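Local coordinates for kinetochore protein Mis16 (Schizosaccharomyces japonicus, PDB 4XYH) that probably acts as a WD-repeat histone chaperone at centromeres, recognising histone H4 and the CENP-A-specific chaperone Scm3, at residues T172-H180 with L217-P227. Sequence-based numbering, arbitrary orientation.
Sequences TGHQACLRH and LSLEKSIDVAP
Arg179, just past strand 176-178, reaches back to Asp224, and NH1 forms a salt bridge with OD1 at 3.0 Å. The bond is nearly straight (177°) and lies in the guanidinium plane; NH1 comes from the syn side but tilted out of the carboxylate plane, the two planes standing 80° apart. A bend at chi3 (79°) folds the arginine over Cys177, whose SG sits 3.5 Å above the guanidinium plane, over its centre. Four backbone hydrogen bonds join the strands in parallel: Ile223 N to Gln175 O, Cys177 N to Ile223 O, Val225 N to Cys177 O and Arg179 N to Val225 O. Strand 223-225 becomes an extra edge strand outside 176-178, the outer strand of a beta-propeller blade, before the chain enters 229-231 of the next blade. On the face opposite the salt bridge, Ala176 CB meets Ile223 CG1 at 3.7 Å, and Leu178 CD2 lies alongside Val225 CB at 3.8 Å. Gln175 CB rests on Leu217 CB; its NE2 donates to Gly173 O (2.8 Å) and to a water shared with Ser218 O, and its OE1 bonds Tyr164 OH and Asp160 N. Cutting Gln175 back to an alanine would probably leave all these partners wanting. Pro227 CG packs on His180 CD2 at 3.5 Å.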
loop_
_atom_site.group_PDB
_atom_site.type_symbol
_atom_site.label_atom_id
_atom_site.label_comp_id
_atom_site.label_asym_id
_atom_site.label_seq_id
_atom_site.Cartn_x
_atom_site.Cartn_y
_atom_site.Cartn_z
ATOM N N THR A 172 16.966 -8.653 18.715
ATOM C CA THR A 172 15.851 -8.795 19.645
ATOM C C THR A 172 14.490 -9.003 18.968
ATOM O O THR A 172 13.656 -9.761 19.461
ATOM C CB THR A 172 15.747 -7.562 20.554
ATOM O OG1 THR A 172 16.999 -7.366 21.207
ATOM C CG2 THR A 172 14.644 -7.738 21.602
ATOM N N GLY A 173 14.261 -8.328 17.848
ATOM C CA GLY A 173 12.990 -8.460 17.157
ATOM C C GLY A 173 11.946 -7.525 17.730
ATOM O O GLY A 173 12.273 -6.418 18.190
ATOM N N HIS A 174 10.693 -7.983 17.736
ATOM C CA HIS A 174 9.537 -7.118 18.028
ATOM C C HIS A 174 9.328 -6.911 19.519
ATOM O O HIS A 174 9.738 -7.744 20.329
ATOM C CB HIS A 174 8.279 -7.740 17.438
ATOM C CG HIS A 174 8.086 -9.153 17.876
ATOM N ND1 HIS A 174 8.580 -10.225 17.163
ATOM C CD2 HIS A 174 7.529 -9.669 18.999
ATOM C CE1 HIS A 174 8.303 -11.344 17.812
ATOM N NE2 HIS A 174 7.678 -11.034 18.937
ATOM N N GLN A 175 8.631 -5.836 19.869
ATOM C CA GLN A 175 8.345 -5.503 21.258
ATOM C C GLN A 175 6.947 -5.955 21.718
ATOM O O GLN A 175 6.693 -6.091 22.914
ATOM C CB GLN A 175 8.491 -3.991 21.462
ATOM C CG GLN A 175 9.937 -3.533 21.592
ATOM C CD GLN A 175 10.785 -3.846 20.348
ATOM O OE1 GLN A 175 10.675 -3.172 19.319
ATOM N NE2 GLN A 175 11.616 -4.880 20.440
ATOM N N ALA A 176 6.035 -6.170 20.773
ATOM C CA ALA A 176 4.706 -6.707 21.092
ATOM C C ALA A 176 4.250 -7.624 19.975
ATOM O O ALA A 176 4.644 -7.459 18.827
ATOM C CB ALA A 176 3.687 -5.599 21.303
ATOM N N CYS A 177 3.425 -8.603 20.324
ATOM C CA CYS A 177 2.817 -9.492 19.351
ATOM C C CYS A 177 1.302 -9.415 19.466
ATOM O O CYS A 177 0.762 -9.629 20.547
ATOM C CB CYS A 177 3.288 -10.927 19.558
ATOM S SG CYS A 177 2.509 -12.075 18.415
ATOM N N LEU A 178 0.631 -9.087 18.360
ATOM C CA LEU A 178 -0.833 -9.024 18.329
ATOM C C LEU A 178 -1.391 -10.399 17.988
ATOM O O LEU A 178 -1.276 -10.845 16.843
ATOM C CB LEU A 178 -1.308 -8.004 17.309
ATOM C CG LEU A 178 -0.512 -6.696 17.336
ATOM C CD1 LEU A 178 -0.926 -5.837 16.168
ATOM C CD2 LEU A 178 -0.732 -5.948 18.641
ATOM N N ARG A 179 -1.996 -11.070 18.969
ATOM C CA ARG A 179 -2.302 -12.497 18.812
ATOM C C ARG A 179 -3.756 -12.878 18.696
ATOM O O ARG A 179 -4.299 -13.427 19.655
ATOM C CB ARG A 179 -1.749 -13.306 19.989
ATOM C CG ARG A 179 -0.430 -12.871 20.476
ATOM C CD ARG A 179 0.258 -13.992 21.208
ATOM N NE ARG A 179 0.839 -14.932 20.263
ATOM C CZ ARG A 179 2.134 -15.207 20.135
ATOM N NH1 ARG A 179 3.049 -14.641 20.913
ATOM N NH2 ARG A 179 2.500 -16.078 19.216
ATOM N N HIS A 180 -4.369 -12.663 17.540
ATOM C CA HIS A 180 -5.675 -13.271 17.298
ATOM C C HIS A 180 -5.808 -14.063 15.998
ATOM O O HIS A 180 -6.387 -15.140 15.962
ATOM C CB HIS A 180 -6.772 -12.214 17.301
ATOM C CG HIS A 180 -8.130 -12.775 17.597
ATOM N ND1 HIS A 180 -9.022 -13.128 16.608
ATOM C CD2 HIS A 180 -8.751 -13.031 18.778
ATOM C CE1 HIS A 180 -10.133 -13.589 17.162
ATOM N NE2 HIS A 180 -9.995 -13.536 18.475
ATOM N N LEU A 217 6.686 -0.753 26.176
ATOM C CA LEU A 217 7.491 -1.609 25.323
ATOM C C LEU A 217 8.928 -1.539 25.801
ATOM O O LEU A 217 9.387 -0.481 26.205
ATOM C CB LEU A 217 7.369 -1.176 23.856
ATOM C CG LEU A 217 5.924 -0.948 23.385
ATOM C CD1 LEU A 217 5.879 -0.366 21.977
ATOM C CD2 LEU A 217 5.133 -2.247 23.458
ATOM N N SER A 218 9.633 -2.665 25.778
ATOM C CA SER A 218 11.041 -2.670 26.162
ATOM C C SER A 218 11.763 -3.848 25.546
ATOM O O SER A 218 11.135 -4.772 25.019
ATOM C CB SER A 218 11.195 -2.713 27.684
ATOM O OG SER A 218 11.203 -4.054 28.136
ATOM N N LEU A 219 13.090 -3.820 25.627
ATOM C CA LEU A 219 13.913 -4.878 25.058
ATOM C C LEU A 219 13.980 -6.104 25.957
ATOM O O LEU A 219 14.545 -7.140 25.584
ATOM C CB LEU A 219 15.329 -4.366 24.794
ATOM C CG LEU A 219 15.456 -3.220 23.809
ATOM C CD1 LEU A 219 16.943 -2.845 23.624
ATOM C CD2 LEU A 219 14.798 -3.612 22.489
ATOM N N GLU A 220 13.419 -5.982 27.149
ATOM C CA GLU A 220 13.405 -7.104 28.080
ATOM C C GLU A 220 12.699 -8.329 27.499
ATOM O O GLU A 220 13.164 -9.460 27.672
ATOM C CB GLU A 220 12.741 -6.687 29.387
ATOM C CG GLU A 220 12.655 -7.802 30.419
ATOM C CD GLU A 220 11.754 -7.416 31.572
ATOM O OE1 GLU A 220 11.443 -6.204 31.706
ATOM O OE2 GLU A 220 11.353 -8.326 32.329
ATOM N N LYS A 221 11.593 -8.090 26.790
ATOM C CA LYS A 221 10.763 -9.148 26.203
ATOM C C LYS A 221 9.603 -8.561 25.388
ATOM O O LYS A 221 9.254 -7.381 25.535
ATOM C CB LYS A 221 10.187 -10.057 27.295
ATOM C CG LYS A 221 9.068 -9.403 28.105
ATOM C CD LYS A 221 8.525 -10.367 29.163
ATOM C CE LYS A 221 7.160 -9.929 29.703
ATOM N NZ LYS A 221 6.026 -10.149 28.733
ATOM N N SER A 222 8.994 -9.389 24.545
ATOM C CA SER A 222 7.789 -8.984 23.828
ATOM C C SER A 222 6.559 -9.189 24.702
ATOM O O SER A 222 6.471 -10.181 25.413
ATOM C CB SER A 222 7.637 -9.781 22.534
ATOM O OG SER A 222 6.425 -9.434 21.882
ATOM N N ILE A 223 5.606 -8.268 24.653
ATOM C CA ILE A 223 4.326 -8.512 25.318
ATOM C C ILE A 223 3.285 -9.047 24.331
ATOM O O ILE A 223 3.339 -8.748 23.138
ATOM C CB ILE A 223 3.776 -7.242 25.996
ATOM C CG1 ILE A 223 3.466 -6.166 24.965
ATOM C CG2 ILE A 223 4.771 -6.698 27.021
ATOM C CD1 ILE A 223 2.861 -4.901 25.570
ATOM N N ASP A 224 2.349 -9.853 24.837
ATOM C CA ASP A 224 1.194 -10.300 24.057
ATOM C C ASP A 224 0.033 -9.307 24.163
ATOM O O ASP A 224 -0.211 -8.725 25.218
ATOM C CB ASP A 224 0.744 -11.682 24.512
ATOM C CG ASP A 224 1.737 -12.760 24.148
ATOM O OD1 ASP A 224 2.333 -12.675 23.052
ATOM O OD2 ASP A 224 1.935 -13.689 24.960
ATOM N N VAL A 225 -0.655 -9.090 23.049
ATOM C CA VAL A 225 -1.771 -8.160 23.020
ATOM C C VAL A 225 -2.978 -8.860 22.416
ATOM O O VAL A 225 -2.857 -9.587 21.425
ATOM C CB VAL A 225 -1.436 -6.880 22.214
ATOM C CG1 VAL A 225 -2.642 -5.951 22.137
ATOM C CG2 VAL A 225 -0.266 -6.166 22.840
ATOM N N ALA A 226 -4.133 -8.645 23.037
ATOM C CA ALA A 226 -5.387 -9.216 22.581
ATOM C C ALA A 226 -6.179 -8.111 21.899
ATOM O O ALA A 226 -5.999 -6.933 22.211
ATOM C CB ALA A 226 -6.171 -9.813 23.749
ATOM N N PRO A 227 -7.048 -8.478 20.947
ATOM C CA PRO A 227 -7.776 -7.392 20.286
ATOM C C PRO A 227 -8.821 -6.762 21.186
ATOM O O PRO A 227 -9.308 -7.397 22.098
ATOM C CB PRO A 227 -8.432 -8.071 19.086
ATOM C CG PRO A 227 -8.384 -9.556 19.378
ATOM C CD PRO A 227 -7.203 -9.778 20.264
HETATM O O HOH W 1 16.814 -7.933 24.062
HETATM O O HOH W 2 11.572 -6.723 22.870
HETATM O O HOH W 3 8.126 -5.221 25.044
#